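Local coordinates for WbmS, polysaccharide deacetylase involved in O-antigen biosynthesis (Bordetella bronchiseptica, PDB 3HFT), which probably deacetylates a polysaccharide during O-antigen biosynthesis, as a zinc-binding member of the polysaccharide deacetylase family, at residues I57-G62 against T247-L252. Numbering follows the deposited sequence.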
ATOM      1  N   ILE A  57     -22.227  -1.339 -16.907  1.00 33.92           N
ATOM      2  CA  ILE A  57     -23.414  -1.644 -16.075  1.00 34.46           C
ATOM      3  C   ILE A  57     -24.293  -2.728 -16.722  1.00 34.42           C
ATOM      4  O   ILE A  57     -24.698  -3.694 -16.069  1.00 34.23           O
ATOM      5  CB  ILE A  57     -24.266  -0.364 -15.806  1.00 35.74           C
ATOM      6  CG1 ILE A  57     -23.532   0.595 -14.856  1.00 33.12           C
ATOM      7  CG2 ILE A  57     -25.615  -0.714 -15.156  1.00 33.56           C
ATOM      8  CD1 ILE A  57     -24.141   1.976 -14.778  1.00 33.95           C
ATOM      9  N   ASP A  58     -24.587  -2.577 -18.008  1.00 34.15           N
ATOM     10  CA  ASP A  58     -25.425  -3.564 -18.706  1.00 35.29           C
ATOM     11  C   ASP A  58     -24.836  -4.976 -18.693  1.00 33.58           C
ATOM     12  O   ASP A  58     -25.538  -5.955 -18.477  1.00 32.76           O
ATOM     13  CB  ASP A  58     -25.676  -3.123 -20.136  1.00 37.36           C
ATOM     14  CG  ASP A  58     -26.567  -1.894 -20.225  1.00 39.58           C
ATOM     15  OD1 ASP A  58     -27.294  -1.580 -19.249  1.00 36.88           O
ATOM     16  OD2 ASP A  58     -26.512  -1.245 -21.286  1.00 41.41           O
ATOM     17  N   LEU A  59     -23.527  -5.067 -18.855  1.00 35.76           N
ATOM     18  CA  LEU A  59     -22.830  -6.334 -18.858  1.00 37.03           C
ATOM     19  C   LEU A  59     -22.925  -7.037 -17.497  1.00 36.54           C
ATOM     20  O   LEU A  59     -23.259  -8.234 -17.415  1.00 35.68           O
ATOM     21  CB  LEU A  59     -21.378  -6.067 -19.266  1.00 37.87           C
ATOM     22  CG  LEU A  59     -20.638  -7.096 -20.089  1.00 44.21           C
ATOM     23  CD1 LEU A  59     -21.434  -7.451 -21.326  1.00 45.26           C
ATOM     24  CD2 LEU A  59     -19.245  -6.573 -20.476  1.00 40.92           C
ATOM     25  N   ILE A  60     -22.691  -6.295 -16.414  1.00 34.11           N
ATOM     26  CA  ILE A  60     -22.804  -6.863 -15.056  1.00 33.83           C
ATOM     27  C   ILE A  60     -24.267  -7.164 -14.662  1.00 34.97           C
ATOM     28  O   ILE A  60     -24.559  -8.236 -14.119  1.00 35.03           O
ATOM     29  CB  ILE A  60     -22.115  -5.956 -14.026  1.00 32.98           C
ATOM     30  CG1 ILE A  60     -20.664  -5.702 -14.441  1.00 32.17           C
ATOM     31  CG2 ILE A  60     -22.139  -6.585 -12.627  1.00 31.80           C
ATOM     32  CD1 ILE A  60     -19.855  -7.001 -14.795  1.00 34.35           C
ATOM     33  N   GLU A  61     -25.191  -6.238 -14.964  1.00 35.16           N
ATOM     34  CA  GLU A  61     -26.611  -6.483 -14.746  1.00 35.51           C
ATOM     35  C   GLU A  61     -27.091  -7.729 -15.493  1.00 36.08           C
ATOM     36  O   GLU A  61     -27.852  -8.508 -14.951  1.00 34.15           O
ATOM     37  CB  GLU A  61     -27.452  -5.244 -15.093  1.00 35.03           C
ATOM     38  CG  GLU A  61     -27.184  -4.137 -14.063  1.00 41.17           C
ATOM     39  CD  GLU A  61     -28.179  -2.976 -14.070  1.00 39.01           C
ATOM     40  OE1 GLU A  61     -28.795  -2.699 -15.126  1.00 39.12           O
ATOM     41  OE2 GLU A  61     -28.282  -2.316 -12.994  1.00 44.41           O
ATOM     42  N   GLY A  62     -26.608  -7.944 -16.711  1.00 34.89           N
ATOM     43  CA  GLY A  62     -26.972  -9.136 -17.473  1.00 34.31           C
ATOM     44  C   GLY A  62     -26.551 -10.443 -16.821  1.00 34.65           C
ATOM     45  O   GLY A  62     -27.206 -11.471 -17.007  1.00 32.70           O
ATOM     46  N   THR A 247     -13.432  -9.724 -22.862  1.00 33.78           N
ATOM     47  CA  THR A 247     -13.629 -11.163 -22.990  1.00 32.31           C
ATOM     48  C   THR A 247     -13.171 -11.887 -21.708  1.00 33.83           C
ATOM     49  O   THR A 247     -13.765 -12.877 -21.325  1.00 31.83           O
ATOM     50  CB  THR A 247     -12.962 -11.736 -24.230  1.00 34.79           C
ATOM     51  OG1 THR A 247     -11.563 -11.516 -24.158  1.00 34.51           O
ATOM     52  CG2 THR A 247     -13.548 -11.124 -25.521  1.00 34.13           C
ATOM     53  N   PHE A 248     -12.168 -11.352 -21.016  1.00 32.37           N
ATOM     54  CA  PHE A 248     -11.730 -11.911 -19.735  1.00 34.25           C
ATOM     55  C   PHE A 248     -12.890 -11.814 -18.736  1.00 33.64           C
ATOM     56  O   PHE A 248     -13.218 -12.771 -18.056  1.00 33.29           O
ATOM     57  CB  PHE A 248     -10.510 -11.134 -19.263  1.00 35.75           C
ATOM     58  CG  PHE A 248      -9.976 -11.510 -17.894  1.00 33.99           C
ATOM     59  CD1 PHE A 248     -10.401 -10.846 -16.760  1.00 34.90           C
ATOM     60  CD2 PHE A 248      -8.973 -12.462 -17.759  1.00 36.89           C
ATOM     61  CE1 PHE A 248      -9.865 -11.139 -15.532  1.00 32.78           C
ATOM     62  CE2 PHE A 248      -8.434 -12.749 -16.525  1.00 38.84           C
ATOM     63  CZ  PHE A 248      -8.884 -12.083 -15.410  1.00 36.07           C
ATOM     64  N   LEU A 249     -13.507 -10.638 -18.661  1.00 34.97           N
ATOM     65  CA  LEU A 249     -14.625 -10.430 -17.735  1.00 35.25           C
ATOM     66  C   LEU A 249     -15.792 -11.287 -18.125  1.00 35.00           C
ATOM     67  O   LEU A 249     -16.443 -11.884 -17.266  1.00 31.98           O
ATOM     68  CB  LEU A 249     -15.045  -8.962 -17.757  1.00 35.65           C
ATOM     69  CG  LEU A 249     -16.266  -8.567 -16.932  1.00 33.01           C
ATOM     70  CD1 LEU A 249     -16.143  -8.921 -15.438  1.00 31.65           C
ATOM     71  CD2 LEU A 249     -16.503  -7.037 -17.141  1.00 35.98           C
ATOM     72  N   GLN A 250     -16.100 -11.348 -19.415  1.00 32.13           N
ATOM     73  CA  GLN A 250     -17.219 -12.190 -19.856  1.00 33.38           C
ATOM     74  C   GLN A 250     -17.007 -13.669 -19.515  1.00 35.09           C
ATOM     75  O   GLN A 250     -17.929 -14.322 -19.048  1.00 34.92           O
ATOM     76  CB  GLN A 250     -17.500 -12.017 -21.360  1.00 31.75           C
ATOM     77  CG  GLN A 250     -18.105 -10.661 -21.687  1.00 32.71           C
ATOM     78  CD  GLN A 250     -18.137 -10.397 -23.179  1.00 38.06           C
ATOM     79  OE1 GLN A 250     -17.167 -10.650 -23.879  1.00 37.07           O
ATOM     80  NE2 GLN A 250     -19.247  -9.899 -23.659  1.00 39.92           N
ATOM     81  N   SER A 251     -15.796 -14.190 -19.711  1.00 36.79           N
ATOM     82  CA  SER A 251     -15.493 -15.592 -19.357  1.00 38.01           C
ATOM     83  C   SER A 251     -15.566 -15.859 -17.877  1.00 37.86           C
ATOM     84  O   SER A 251     -16.052 -16.898 -17.440  1.00 36.38           O
ATOM     85  CB  SER A 251     -14.092 -15.981 -19.789  1.00 39.94           C
ATOM     86  OG  SER A 251     -14.032 -15.938 -21.188  1.00 49.07           O
ATOM     87  N   LEU A 252     -15.057 -14.921 -17.108  1.00 36.28           N
ATOM     88  CA  LEU A 252     -15.060 -15.044 -15.652  1.00 37.83           C
ATOM     89  C   LEU A 252     -16.479 -15.124 -15.149  1.00 37.26           C
ATOM     90  O   LEU A 252     -16.793 -15.949 -14.279  1.00 38.13           O
ATOM     91  CB  LEU A 252     -14.328 -13.844 -15.068  1.00 36.08           C
ATOM     92  CG  LEU A 252     -14.204 -13.548 -13.595  1.00 43.68           C
ATOM     93  CD1 LEU A 252     -13.174 -12.409 -13.500  1.00 43.84           C
ATOM     94  CD2 LEU A 252     -15.528 -13.151 -12.994  1.00 41.31           C
TER
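Leu-249 reaches out from helix 245-256 with chi1 near trans (176°), CG opposite the backbone N, and brings its CD2 methyl up against Leu-59 and Ile-60 of helix 50-63. On the facing helix Ile-60 holds CG1 anti to its carbonyl carbon, and a bend at chi2 (-50°) carries CD1 round to within 4.1 Å of Leu-249 CD2; the two side chains cross at about a right angle. Leu-59, one residue back, sets out toward the other helix. It forks there: CD2 lies 4.3 Å from Leu-249 CD2, while CD1 lies 4.0 Å from Gln-250 NE2. Gln-250, extended beyond CG, crosses the Leu-59 side chain and sets its amide nitrogen against that methyl in van der Waals contact.

The helices run nearly parallel, 15° between their directions, but their axes stay 11.2 Å apart, and only side-chain ends meet. Val-212 of helix 209-214 touches both Leu-59 and Leu-249, bridging the two sides from a third helix. Leu-249 also rests on Phe-207 of strand 203-207 and Ile-60 on Phe-87 of strand 87-91, both in the parallel sheet. This is plain helix-helix packing against the parallel sheet of the polysaccharide deacetylase fold. No hydrogen bond or salt bridge joins the segments; what they contribute directly is a small apolar contact, 158 Å² in all, buried at Leu-249 and Ile-60 and edged by the Gln-250 amide.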